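PDB 5DSS: MP-4 from Mucuna pruriens, which contributes to snake venom neutralization by the plant's seeds by stimulating cross-reactive antibodies, and belongs to the Kunitz-type protease inhibitor family. Local coordinates for residues Lys20-Pro25 / Ala56-Pro61; Leu35-Thr40 / Ile82-Lys87; Asn137-Leu142 / Val176-Ala181. All coordinates share one frame; numbering follows the deposited sequence.

Interaction 1. Residues Lys20-Pro25 / Ala56-Pro61; sequences KYYIMP and AINGLP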
ATOM      1  N   LYS A  20       0.986  12.826  -4.946  1.00 15.77           N
ATOM      2  CA  LYS A  20       1.822  12.213  -3.918  1.00 12.67           C
ATOM      3  C   LYS A  20       1.203  12.366  -2.547  1.00 11.41           C
ATOM      4  O   LYS A  20       0.834  13.462  -2.160  1.00 10.46           O
ATOM      5  CB  LYS A  20       3.194  12.859  -3.922  1.00 11.28           C
ATOM      6  CG  LYS A  20       3.988  12.656  -5.194  1.00  9.75           C
ATOM      7  CD  LYS A  20       4.726  13.935  -5.471  1.00  8.50           C
ATOM      8  CE  LYS A  20       5.192  14.558  -4.159  1.00  8.53           C
ATOM      9  NZ  LYS A  20       5.892  15.873  -4.281  1.00  8.99           N
ATOM     10  N   TYR A  21       1.111  11.254  -1.819  1.00 10.63           N
ATOM     11  CA  TYR A  21       0.546  11.222  -0.479  1.00 10.12           C
ATOM     12  C   TYR A  21       1.397  10.399   0.462  1.00  9.94           C
ATOM     13  O   TYR A  21       2.439   9.906   0.088  1.00  9.55           O
ATOM     14  CB  TYR A  21      -0.873  10.644  -0.526  1.00 10.25           C
ATOM     15  CG  TYR A  21      -1.848  11.454  -1.340  1.00  9.51           C
ATOM     16  CD1 TYR A  21      -1.484  11.979  -2.566  1.00  8.42           C
ATOM     17  CD2 TYR A  21      -3.140  11.702  -0.885  1.00 10.07           C
ATOM     18  CE1 TYR A  21      -2.375  12.734  -3.329  1.00  7.42           C
ATOM     19  CE2 TYR A  21      -4.034  12.460  -1.647  1.00  8.20           C
ATOM     20  CZ  TYR A  21      -3.643  12.964  -2.876  1.00  5.64           C
ATOM     21  OH  TYR A  21      -4.489  13.704  -3.653  1.00  4.02           O
ATOM     22  N   TYR A  22       0.962  10.297   1.707  1.00 10.72           N
ATOM     23  CA  TYR A  22       1.641   9.486   2.702  1.00 12.07           C
ATOM     24  C   TYR A  22       0.489   8.733   3.313  1.00 12.88           C
ATOM     25  O   TYR A  22      -0.659   9.158   3.218  1.00 13.07           O
ATOM     26  CB  TYR A  22       2.258  10.325   3.832  1.00 12.91           C
ATOM     27  CG  TYR A  22       3.466  11.207   3.547  1.00 12.97           C
ATOM     28  CD1 TYR A  22       4.739  10.677   3.492  1.00 13.16           C
ATOM     29  CD2 TYR A  22       3.319  12.584   3.401  1.00 11.96           C
ATOM     30  CE1 TYR A  22       5.830  11.493   3.273  1.00 14.38           C
ATOM     31  CE2 TYR A  22       4.386  13.398   3.187  1.00 12.39           C
ATOM     32  CZ  TYR A  22       5.645  12.860   3.121  1.00 13.83           C
ATOM     33  OH  TYR A  22       6.736  13.692   2.893  1.00 14.66           O
ATOM     34  N   ILE A  23       0.789   7.620   3.890  1.00 14.18           N
ATOM     35  CA  ILE A  23      -0.192   6.855   4.617  1.00 15.90           C
ATOM     36  C   ILE A  23       0.287   6.654   6.072  1.00 17.11           C
ATOM     37  O   ILE A  23       1.221   5.923   6.315  1.00 17.17           O
ATOM     38  CB  ILE A  23      -0.446   5.516   3.886  1.00 15.85           C
ATOM     39  CG1 ILE A  23      -0.121   5.654   2.415  1.00 14.15           C
ATOM     40  CG2 ILE A  23      -1.884   5.072   4.023  1.00 17.17           C
ATOM     41  CD1 ILE A  23      -0.220   4.365   1.688  1.00 13.48           C
ATOM     42  N   MET A  24      -0.375   7.322   7.027  1.00 18.99           N
ATOM     43  CA  MET A  24      -0.056   7.185   8.455  1.00 19.95           C
ATOM     44  C   MET A  24      -0.754   6.001   9.123  1.00 22.32           C
ATOM     45  O   MET A  24      -1.613   5.360   8.514  1.00 22.34           O
ATOM     46  CB  MET A  24      -0.286   8.501   9.210  1.00 17.91           C
ATOM     47  CG  MET A  24       1.024   9.181   9.582  1.00 17.39           C
ATOM     48  SD  MET A  24       1.175  10.940   9.162  1.00 18.22           S
ATOM     49  CE  MET A  24       1.800  10.890   7.479  1.00 16.74           C
ATOM     50  N   PRO A  25      -0.377   5.671  10.364  1.00 24.74           N
ATOM     51  CA  PRO A  25      -1.036   4.531  10.956  1.00 24.78           C
ATOM     52  C   PRO A  25      -2.279   4.996  11.666  1.00 25.70           C
ATOM     53  O   PRO A  25      -2.442   4.750  12.875  1.00 28.47           O
ATOM     54  CB  PRO A  25      -0.016   4.090  11.992  1.00 24.17           C
ATOM     55  CG  PRO A  25       0.479   5.399  12.535  1.00 24.52           C
ATOM     56  CD  PRO A  25       0.466   6.360  11.369  1.00 25.14           C
ATOM     57  N   ALA A  56       8.431   9.275  13.530  1.00  9.18           N
ATOM     58  CA  ALA A  56       9.145  10.442  13.097  1.00  9.32           C
ATOM     59  C   ALA A  56       9.242  10.562  11.577  1.00  9.74           C
ATOM     60  O   ALA A  56       9.551  11.621  10.987  1.00  8.92           O
ATOM     61  CB  ALA A  56      10.507  10.374  13.663  1.00  9.79           C
ATOM     62  N   ILE A  57       9.043   9.423  10.932  1.00 10.52           N
ATOM     63  CA  ILE A  57       9.164   9.333   9.504  1.00 10.80           C
ATOM     64  C   ILE A  57       7.850   8.865   8.948  1.00 11.60           C
ATOM     65  O   ILE A  57       7.333   7.795   9.326  1.00 12.16           O
ATOM     66  CB  ILE A  57      10.265   8.390   9.044  1.00  9.78           C
ATOM     67  CG1 ILE A  57      11.533   8.622   9.859  1.00  8.96           C
ATOM     68  CG2 ILE A  57      10.490   8.593   7.547  1.00 10.01           C
ATOM     69  CD1 ILE A  57      11.481   8.039  11.256  1.00  8.81           C
ATOM     70  N   ASN A  58       7.334   9.694   8.043  1.00 11.67           N
ATOM     71  CA  ASN A  58       6.130   9.437   7.286  1.00 11.69           C
ATOM     72  C   ASN A  58       6.443   8.609   6.069  1.00 11.65           C
ATOM     73  O   ASN A  58       5.574   8.280   5.305  1.00 12.93           O
ATOM     74  CB  ASN A  58       5.533  10.751   6.830  1.00 12.09           C
ATOM     75  CG  ASN A  58       6.586  11.833   6.657  1.00 12.57           C
ATOM     76  OD1 ASN A  58       7.791  11.577   6.798  1.00 12.93           O
ATOM     77  ND2 ASN A  58       6.138  13.058   6.373  1.00 12.40           N
ATOM     78  N   GLY A  59       7.703   8.246   5.909  1.00 11.52           N
ATOM     79  CA  GLY A  59       8.123   7.416   4.785  1.00 11.63           C
ATOM     80  C   GLY A  59       8.288   8.080   3.435  1.00 10.99           C
ATOM     81  O   GLY A  59       8.948   9.111   3.324  1.00 11.33           O
ATOM     82  N   LEU A  60       7.700   7.471   2.411  1.00 10.81           N
ATOM     83  CA  LEU A  60       7.878   7.895   1.023  1.00 10.90           C
ATOM     84  C   LEU A  60       6.519   8.140   0.335  1.00 11.70           C
ATOM     85  O   LEU A  60       5.571   7.352   0.520  1.00 11.07           O
ATOM     86  CB  LEU A  60       8.627   6.785   0.260  1.00 10.50           C
ATOM     87  CG  LEU A  60      10.123   6.704  -0.055  1.00 10.49           C
ATOM     88  CD1 LEU A  60      10.987   6.466   1.176  1.00 10.79           C
ATOM     89  CD2 LEU A  60      10.334   5.572  -1.044  1.00 10.69           C
ATOM     90  N   PRO A  61       6.429   9.209  -0.483  1.00 12.10           N
ATOM     91  CA  PRO A  61       5.182   9.534  -1.193  1.00 12.36           C
ATOM     92  C   PRO A  61       4.572   8.332  -1.919  1.00 12.89           C
ATOM     93  O   PRO A  61       5.306   7.415  -2.309  1.00 14.13           O
ATOM     94  CB  PRO A  61       5.622  10.601  -2.201  1.00 11.63           C
ATOM     95  CG  PRO A  61       6.783  11.265  -1.551  1.00 11.71           C
ATOM     96  CD  PRO A  61       7.506  10.163  -0.814  1.00 12.06           C
TER
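Y21 and P61 mark the closest backbone approach, their CA atoms 5.0 Å apart, and strand 20-24 and the loop 58-61 run in nearly opposite directions, 154° from one another. In this Kunitz-type β-trefoil, the loop leads into strand 62-63, which pairs antiparallel with 20-24, so the contact lies just ahead of that pairing. No hydrogen bond joins the two segments. P61, a proline, lacks the N-H needed for a ladder bond, and its CA-H instead points at the carbonyl of Y21, with CA of P61 3.1 Å from O of Y21.

The main side-chain partners are Y22 and N58. The amide of N58 lies stacked on the phenol ring, the two planes only 11° apart, with ND2 of N58 above the ring and shifted toward its rim, 3.3 Å from CZ of Y22. CB of N58 also lies over the face, in a CH-π contact 3.9 Å from the ring centroid. Tyrosine offers a broad flat surface here, and asparagine a flat group short enough to lie against it. CG of Y22, anti to its own carbonyl carbon (chi1 -70°), is set beside the backbone N; from there the ring extends to the loop. The loop turns at G59, whose positive phi suits glycine, and the carbonyl O of G59 lies at the edge of the Y22 ring, in its plane.

Y21 points its CB away from the loop, and its OH is hydrogen-bonded to L16 N. L60 likewise points its CB away from the strand, packing on F84 and on strand 35-37. Two aliphatic contacts flank the stack: CE of M24 reaches CB of N58 at 3.8 Å, while K20, side by side with the proline ring, brings its CB to 3.7 Å from CB of P61.

Interaction 2. Residues Leu35-Thr40 / Ile82-Lys87; sequences LRLGKT and IEFTEK
F84 and the strand 35-37 meet through one aromatic ring, which lies against three successive residues of this edge strand of the β-trefoil's four-stranded antiparallel sheet. The backbones stay well apart, with CA of R36 8.2 Å from CA of F84, and no hydrogen bond crosses; a phenylalanine is long enough to bridge that gap with purely apolar atoms.

The tight part is formed by the ring. It is met obliquely by L37 CD2, the nearest atom being CD2 of F84. The side chains of L37 and F84 run antiparallel, overlapping alongside, whereas L35 crosses the ring aslant and brings its CD1 to 4.0 Å from CE1 of F84. Both leucines direct CB toward the loop, giving the ring branched hydrocarbon on which to rest; R36 between them turns its CB away and contributes backbone, its C lying 3.7 Å from CZ of F84. W96, edge-to-face with F84, and the side chain of V49 add to the apolar surroundings.

The outer part is looser. Past F84 the loop becomes more polar and more exposed, as suits E86 and K87, whose charged ends do not join the contact: K87 NZ bonds to E92 O. The last link across is slight, CD2 of L37 lying 4.3 Å from the carbonyl O of E86.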
ATOM      1  N   LEU A  35       5.090   4.495   6.723  1.00 19.35           N
ATOM      2  CA  LEU A  35       5.639   3.539   5.779  1.00 17.06           C
ATOM      3  C   LEU A  35       6.715   4.086   4.819  1.00 17.30           C
ATOM      4  O   LEU A  35       6.691   5.260   4.422  1.00 17.28           O
ATOM      5  CB  LEU A  35       4.546   2.909   4.906  1.00 16.14           C
ATOM      6  CG  LEU A  35       3.385   3.568   4.149  1.00 14.99           C
ATOM      7  CD1 LEU A  35       3.781   4.592   3.101  1.00 14.29           C
ATOM      8  CD2 LEU A  35       2.560   2.465   3.502  1.00 14.17           C
ATOM      9  N   ARG A  36       7.659   3.215   4.465  1.00 16.79           N
ATOM     10  CA  ARG A  36       8.685   3.553   3.503  1.00 16.36           C
ATOM     11  C   ARG A  36       9.307   2.316   2.883  1.00 16.72           C
ATOM     12  O   ARG A  36       8.833   1.196   3.121  1.00 15.59           O
ATOM     13  CB  ARG A  36       9.749   4.361   4.245  1.00 17.19           C
ATOM     14  CG  ARG A  36       9.548   4.532   5.751  1.00 17.31           C
ATOM     15  CD  ARG A  36       9.452   3.208   6.478  1.00 17.78           C
ATOM     16  NE  ARG A  36      10.752   2.746   6.950  1.00 18.26           N
ATOM     17  CZ  ARG A  36      10.905   1.728   7.790  1.00 19.19           C
ATOM     18  NH1 ARG A  36      12.120   1.338   8.189  1.00 19.77           N
ATOM     19  NH2 ARG A  36       9.835   1.154   8.314  1.00 20.30           N
ATOM     20  N   LEU A  37      10.361   2.533   2.088  1.00 16.99           N
ATOM     21  CA  LEU A  37      11.235   1.443   1.664  1.00 17.89           C
ATOM     22  C   LEU A  37      12.104   1.289   2.863  1.00 19.02           C
ATOM     23  O   LEU A  37      12.789   2.234   3.265  1.00 20.81           O
ATOM     24  CB  LEU A  37      12.141   1.834   0.495  1.00 16.28           C
ATOM     25  CG  LEU A  37      11.726   1.577  -0.935  1.00 15.06           C
ATOM     26  CD1 LEU A  37      11.356   0.125  -1.172  1.00 13.81           C
ATOM     27  CD2 LEU A  37      10.597   2.521  -1.261  1.00 14.93           C
ATOM     28  N   GLY A  38      12.063   0.121   3.457  1.00 19.62           N
ATOM     29  CA  GLY A  38      12.725  -0.040   4.722  1.00 22.78           C
ATOM     30  C   GLY A  38      13.749  -1.125   4.664  1.00 24.48           C
ATOM     31  O   GLY A  38      13.836  -1.867   3.676  1.00 25.34           O
ATOM     32  N   LYS A  39      14.494  -1.263   5.727  1.00 26.15           N
ATOM     33  CA  LYS A  39      15.429  -2.324   5.793  1.00 28.69           C
ATOM     34  C   LYS A  39      14.773  -3.551   6.522  1.00 30.83           C
ATOM     35  O   LYS A  39      14.272  -3.506   7.648  1.00 28.63           O
ATOM     36  CB  LYS A  39      16.797  -1.811   6.325  1.00 27.84           C
ATOM     37  CG  LYS A  39      18.037  -2.591   5.890  1.00 26.50           C
ATOM     38  CD  LYS A  39      19.100  -2.698   6.968  1.00 25.24           C
ATOM     39  CE  LYS A  39      20.216  -1.690   6.798  1.00 24.73           C
ATOM     40  NZ  LYS A  39      21.417  -1.868   7.632  1.00 24.13           N
ATOM     41  N   THR A  40      14.732  -4.634   5.770  1.00 32.38           N
ATOM     42  CA  THR A  40      14.268  -5.918   6.280  1.00 36.24           C
ATOM     43  C   THR A  40      14.978  -7.021   5.484  1.00 39.61           C
ATOM     44  O   THR A  40      15.149  -6.892   4.270  1.00 38.70           O
ATOM     45  CB  THR A  40      12.726  -6.021   6.213  1.00 35.14           C
ATOM     46  OG1 THR A  40      12.167  -5.740   7.506  1.00 32.23           O
ATOM     47  CG2 THR A  40      12.274  -7.407   5.757  1.00 34.11           C
ATOM     48  N   ILE A  82      -0.432   1.411  -7.542  1.00 12.31           N
ATOM     49  CA  ILE A  82       0.262   2.265  -6.641  1.00 12.69           C
ATOM     50  C   ILE A  82       1.781   1.984  -6.646  1.00 12.73           C
ATOM     51  O   ILE A  82       2.246   0.870  -6.957  1.00 11.26           O
ATOM     52  CB  ILE A  82      -0.445   2.190  -5.261  1.00 13.38           C
ATOM     53  CG1 ILE A  82       0.364   2.919  -4.206  1.00 13.75           C
ATOM     54  CG2 ILE A  82      -0.813   0.754  -4.901  1.00 14.14           C
ATOM     55  CD1 ILE A  82       0.240   4.419  -4.391  1.00 15.05           C
ATOM     56  N   GLU A  83       2.540   3.038  -6.351  1.00 13.32           N
ATOM     57  CA  GLU A  83       3.992   3.006  -6.314  1.00 13.38           C
ATOM     58  C   GLU A  83       4.500   4.203  -5.497  1.00 13.75           C
ATOM     59  O   GLU A  83       3.819   5.232  -5.368  1.00 12.93           O
ATOM     60  CB  GLU A  83       4.522   3.164  -7.730  1.00 14.74           C
ATOM     61  CG  GLU A  83       3.545   2.784  -8.831  1.00 14.97           C
ATOM     62  CD  GLU A  83       4.148   2.970 -10.200  1.00 15.45           C
ATOM     63  OE1 GLU A  83       4.493   4.130 -10.511  1.00 15.51           O
ATOM     64  OE2 GLU A  83       4.273   1.970 -10.953  1.00 14.37           O
ATOM     65  N   PHE A  84       5.708   4.066  -4.950  1.00 13.84           N
ATOM     66  CA  PHE A  84       6.377   5.160  -4.224  1.00 12.88           C
ATOM     67  C   PHE A  84       6.890   6.136  -5.267  1.00 13.69           C
ATOM     68  O   PHE A  84       6.851   5.857  -6.469  1.00 12.42           O
ATOM     69  CB  PHE A  84       7.580   4.656  -3.416  1.00 11.03           C
ATOM     70  CG  PHE A  84       7.227   4.040  -2.102  1.00  9.33           C
ATOM     71  CD1 PHE A  84       6.708   4.809  -1.077  1.00  8.94           C
ATOM     72  CD2 PHE A  84       7.441   2.699  -1.868  1.00  7.67           C
ATOM     73  CE1 PHE A  84       6.415   4.244   0.165  1.00  7.40           C
ATOM     74  CE2 PHE A  84       7.143   2.134  -0.646  1.00  5.39           C
ATOM     75  CZ  PHE A  84       6.629   2.901   0.374  1.00  7.17           C
ATOM     76  N   THR A  85       7.404   7.262  -4.790  1.00 15.74           N
ATOM     77  CA  THR A  85       7.891   8.325  -5.660  1.00 17.10           C
ATOM     78  C   THR A  85       9.359   8.224  -6.067  1.00 19.21           C
ATOM     79  O   THR A  85       9.785   8.974  -6.946  1.00 20.36           O
ATOM     80  CB  THR A  85       7.642   9.666  -4.998  1.00 16.60           C
ATOM     81  OG1 THR A  85       6.234   9.813  -4.809  1.00 16.17           O
ATOM     82  CG2 THR A  85       8.165  10.794  -5.849  1.00 17.17           C
ATOM     83  N   GLU A  86      10.146   7.392  -5.388  1.00 21.42           N
ATOM     84  CA  GLU A  86      11.512   7.045  -5.792  1.00 23.76           C
ATOM     85  C   GLU A  86      11.938   5.612  -5.418  1.00 25.11           C
ATOM     86  O   GLU A  86      12.023   5.288  -4.282  1.00 24.78           O
ATOM     87  CB  GLU A  86      12.510   8.060  -5.233  1.00 23.59           C
ATOM     88  CG  GLU A  86      13.723   8.263  -6.100  1.00 24.47           C
ATOM     89  CD  GLU A  86      14.843   8.917  -5.370  1.00 26.11           C
ATOM     90  OE1 GLU A  86      14.531   9.522  -4.354  1.00 26.58           O
ATOM     91  OE2 GLU A  86      15.994   8.826  -5.824  1.00 25.70           O
ATOM     92  N   LYS A  87      12.265   4.774  -6.373  1.00 25.96           N
ATOM     93  CA  LYS A  87      12.702   3.384  -6.140  1.00 28.09           C
ATOM     94  C   LYS A  87      14.132   3.285  -5.607  1.00 28.74           C
ATOM     95  O   LYS A  87      14.955   4.145  -5.921  1.00 31.03           O
ATOM     96  CB  LYS A  87      12.538   2.564  -7.428  1.00 27.17           C
ATOM     97  CG  LYS A  87      13.209   3.172  -8.652  1.00 27.40           C
ATOM     98  CD  LYS A  87      13.365   2.150  -9.768  1.00 26.63           C
ATOM     99  CE  LYS A  87      14.267   2.647 -10.889  1.00 25.64           C
ATOM    100  NZ  LYS A  87      14.476   1.553 -11.888  1.00 24.36           N
TER

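Interaction 3. Residues Asn137-Leu142 / Val176-Ala181; sequences NGTYKL and VGFEKA
The start of strand 177-180, an outer strand of the trefoil's three-stranded antiparallel sheet, is met here by the loop 137-142 that leads into strand 142-146. T139 and V176 make the one hydrogen bond between the segments: OG1 of T139 donates to the carbonyl O of V176 at 2.8 Å. The hydroxyl approaches in the carbonyl plane on a lone pair, with a C=O to donor angle of 136°. Threonine suits the place because OG1 sits between its backbone N and carbonyl carbon (chi1 43°) on a CB that points at the strand. A side chain thus uses an acceptor that Y140 N, though nearby, does not bond.

The same OG1 lies 3.4 Å from CA of G177, where glycine presents only backbone. F178, whose ring slants back toward the loop, brings CD2 to 4.1 Å from OG1 of T139. V176 is buried, its CG2 4.1 Å from N of K141, while the CB atoms of Y140 and K141 point away. G177 meanwhile pairs with M24 and F178 bonds to D9. Short antiparallel strands joined by long loops, with no helix, are the build of the Kunitz-type β-trefoil.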
ATOM      1  N   ASN A 137     -15.264   9.402  12.000  1.00 27.53           N
ATOM      2  CA  ASN A 137     -14.374  10.372  11.390  1.00 27.01           C
ATOM      3  C   ASN A 137     -13.272   9.633  10.682  1.00 27.31           C
ATOM      4  O   ASN A 137     -12.955   8.490  11.014  1.00 27.75           O
ATOM      5  CB  ASN A 137     -13.795  11.396  12.382  1.00 27.44           C
ATOM      6  CG  ASN A 137     -14.217  12.822  12.057  1.00 28.41           C
ATOM      7  OD1 ASN A 137     -15.393  13.083  11.811  1.00 29.12           O
ATOM      8  ND2 ASN A 137     -13.259  13.749  12.040  1.00 27.58           N
ATOM      9  N   GLY A 138     -12.684  10.302   9.705  1.00 25.96           N
ATOM     10  CA  GLY A 138     -11.570   9.738   8.984  1.00 25.10           C
ATOM     11  C   GLY A 138     -11.826   8.775   7.843  1.00 26.33           C
ATOM     12  O   GLY A 138     -12.917   8.672   7.280  1.00 27.59           O
ATOM     13  N   THR A 139     -10.741   8.076   7.505  1.00 25.10           N
ATOM     14  CA  THR A 139     -10.599   7.194   6.341  1.00 23.60           C
ATOM     15  C   THR A 139     -10.237   5.737   6.712  1.00 22.03           C
ATOM     16  O   THR A 139     -10.159   5.412   7.899  1.00 21.67           O
ATOM     17  CB  THR A 139      -9.539   7.760   5.382  1.00 24.68           C
ATOM     18  OG1 THR A 139      -8.409   8.219   6.135  1.00 24.65           O
ATOM     19  CG2 THR A 139     -10.101   8.937   4.616  1.00 26.57           C
ATOM     20  N   TYR A 140     -10.053   4.864   5.709  1.00 20.07           N
ATOM     21  CA  TYR A 140      -9.792   3.404   5.958  1.00 19.57           C
ATOM     22  C   TYR A 140      -9.204   2.560   4.790  1.00 18.30           C
ATOM     23  O   TYR A 140      -8.673   3.077   3.826  1.00 18.65           O
ATOM     24  CB  TYR A 140     -11.048   2.695   6.511  1.00 19.11           C
ATOM     25  CG  TYR A 140     -10.894   1.941   7.835  1.00 18.86           C
ATOM     26  CD1 TYR A 140     -10.838   0.541   7.864  1.00 18.87           C
ATOM     27  CD2 TYR A 140     -10.873   2.622   9.068  1.00 18.62           C
ATOM     28  CE1 TYR A 140     -10.757  -0.162   9.073  1.00 17.50           C
ATOM     29  CE2 TYR A 140     -10.781   1.919  10.281  1.00 17.94           C
ATOM     30  CZ  TYR A 140     -10.727   0.527  10.275  1.00 16.78           C
ATOM     31  OH  TYR A 140     -10.621  -0.191  11.456  1.00 14.84           O
ATOM     32  N   LYS A 141      -9.335   1.244   4.916  1.00 17.53           N
ATOM     33  CA  LYS A 141      -8.618   0.194   4.134  1.00 16.93           C
ATOM     34  C   LYS A 141      -8.409   0.167   2.585  1.00 16.68           C
ATOM     35  O   LYS A 141      -9.240   0.620   1.800  1.00 17.21           O
ATOM     36  CB  LYS A 141      -9.169  -1.169   4.554  1.00 15.72           C
ATOM     37  CG  LYS A 141     -10.680  -1.280   4.425  1.00 15.29           C
ATOM     38  CD  LYS A 141     -11.106  -2.732   4.393  1.00 14.36           C
ATOM     39  CE  LYS A 141     -12.533  -2.861   4.884  1.00 14.05           C
ATOM     40  NZ  LYS A 141     -12.635  -3.183   6.336  1.00 13.56           N
ATOM     41  N   LEU A 142      -7.299  -0.454   2.183  1.00 16.02           N
ATOM     42  CA  LEU A 142      -6.924  -0.615   0.779  1.00 17.21           C
ATOM     43  C   LEU A 142      -6.909  -2.097   0.368  1.00 18.43           C
ATOM     44  O   LEU A 142      -6.579  -2.959   1.175  1.00 18.50           O
ATOM     45  CB  LEU A 142      -5.561   0.045   0.505  1.00 17.22           C
ATOM     46  CG  LEU A 142      -4.323  -0.305   1.357  1.00 16.62           C
ATOM     47  CD1 LEU A 142      -3.552  -1.475   0.746  1.00 17.11           C
ATOM     48  CD2 LEU A 142      -3.419   0.910   1.488  1.00 15.49           C
ATOM     49  N   VAL A 176      -6.388   3.407   7.770  1.00  9.84           N
ATOM     50  CA  VAL A 176      -5.355   4.200   7.081  1.00 10.62           C
ATOM     51  C   VAL A 176      -5.776   5.640   6.856  1.00 10.79           C
ATOM     52  O   VAL A 176      -6.937   5.915   6.547  1.00 10.87           O
ATOM     53  CB  VAL A 176      -4.904   3.604   5.714  1.00 11.51           C
ATOM     54  CG1 VAL A 176      -4.382   2.183   5.857  1.00 10.05           C
ATOM     55  CG2 VAL A 176      -6.019   3.696   4.680  1.00 11.99           C
ATOM     56  N   GLY A 177      -4.822   6.555   7.015  1.00 10.62           N
ATOM     57  CA  GLY A 177      -5.078   7.976   6.829  1.00 10.83           C
ATOM     58  C   GLY A 177      -4.130   8.524   5.778  1.00 10.80           C
ATOM     59  O   GLY A 177      -2.991   8.067   5.690  1.00 11.07           O
ATOM     60  N   PHE A 178      -4.599   9.484   4.978  1.00  9.19           N
ATOM     61  CA  PHE A 178      -3.835   9.968   3.834  1.00  8.27           C
ATOM     62  C   PHE A 178      -3.437  11.436   3.937  1.00  9.15           C
ATOM     63  O   PHE A 178      -4.268  12.321   4.230  1.00  9.12           O
ATOM     64  CB  PHE A 178      -4.636   9.784   2.565  1.00  7.55           C
ATOM     65  CG  PHE A 178      -5.003   8.369   2.285  1.00  6.69           C
ATOM     66  CD1 PHE A 178      -4.103   7.523   1.675  1.00  5.04           C
ATOM     67  CD2 PHE A 178      -6.269   7.892   2.605  1.00  5.07           C
ATOM     68  CE1 PHE A 178      -4.452   6.227   1.387  1.00  6.44           C
ATOM     69  CE2 PHE A 178      -6.622   6.590   2.323  1.00  4.98           C
ATOM     70  CZ  PHE A 178      -5.711   5.754   1.716  1.00  5.99           C
ATOM     71  N   GLU A 179      -2.164  11.689   3.667  1.00  8.12           N
ATOM     72  CA  GLU A 179      -1.603  13.022   3.773  1.00  8.46           C
ATOM     73  C   GLU A 179      -1.015  13.315   2.421  1.00  7.46           C
ATOM     74  O   GLU A 179       0.029  12.764   2.077  1.00  5.27           O
ATOM     75  CB  GLU A 179      -0.504  12.991   4.840  1.00 17.20           C
ATOM     76  CG  GLU A 179      -0.103  14.304   5.511  1.00 18.59           C
ATOM     77  CD  GLU A 179       1.311  14.166   6.081  1.00 20.05           C
ATOM     78  OE1 GLU A 179       1.939  13.140   5.759  1.00 20.99           O
ATOM     79  OE2 GLU A 179       1.810  15.019   6.847  1.00 20.26           O
ATOM     80  N   LYS A 180      -1.693  14.158   1.641  1.00  7.45           N
ATOM     81  CA  LYS A 180      -1.147  14.605   0.372  1.00  8.46           C
ATOM     82  C   LYS A 180       0.294  15.093   0.703  1.00  8.98           C
ATOM     83  O   LYS A 180       0.573  15.492   1.828  1.00  8.69           O
ATOM     84  CB  LYS A 180      -1.990  15.760  -0.195  1.00  7.26           C
ATOM     85  CG  LYS A 180      -1.341  16.519  -1.349  1.00  8.19           C
ATOM     86  CD  LYS A 180      -0.926  15.586  -2.491  1.00  8.79           C
ATOM     87  CE  LYS A 180      -0.266  16.355  -3.635  1.00  8.00           C
ATOM     88  NZ  LYS A 180       0.525  15.521  -4.583  1.00  5.53           N
ATOM     89  N   ALA A 181       1.191  15.040  -0.274  1.00  9.82           N
ATOM     90  CA  ALA A 181       2.576  15.427  -0.046  1.00 10.50           C
ATOM     91  C   ALA A 181       2.844  16.891  -0.354  1.00 11.03           C
ATOM     92  O   ALA A 181       3.993  17.321  -0.339  1.00 11.12           O
ATOM     93  CB  ALA A 181       3.504  14.544  -0.858  1.00 11.02           C
TER

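Interaction 1 sits between the other two: strand 20-24 joins it to interaction 3, and L60 and P61 of its loop touch interaction 2. Interaction 3 involves 177-180, the antiparallel neighbour of 20-24 on the side away from 62-63, so both reach one three-stranded sheet; their centres are 10 Å apart. Interaction 2, also 10 Å from interaction 1, belongs to strand 35-37 of the four-stranded sheet. Interactions 2 and 3 do not touch, their centres being 17 Å apart. Along the chain, interactions 1 and 2 alternate their segments, whereas interaction 3 follows both. Pairing of 20-24 with 177-180 brings early and late parts of the sequence together in one sheet of this helix-free β-trefoil.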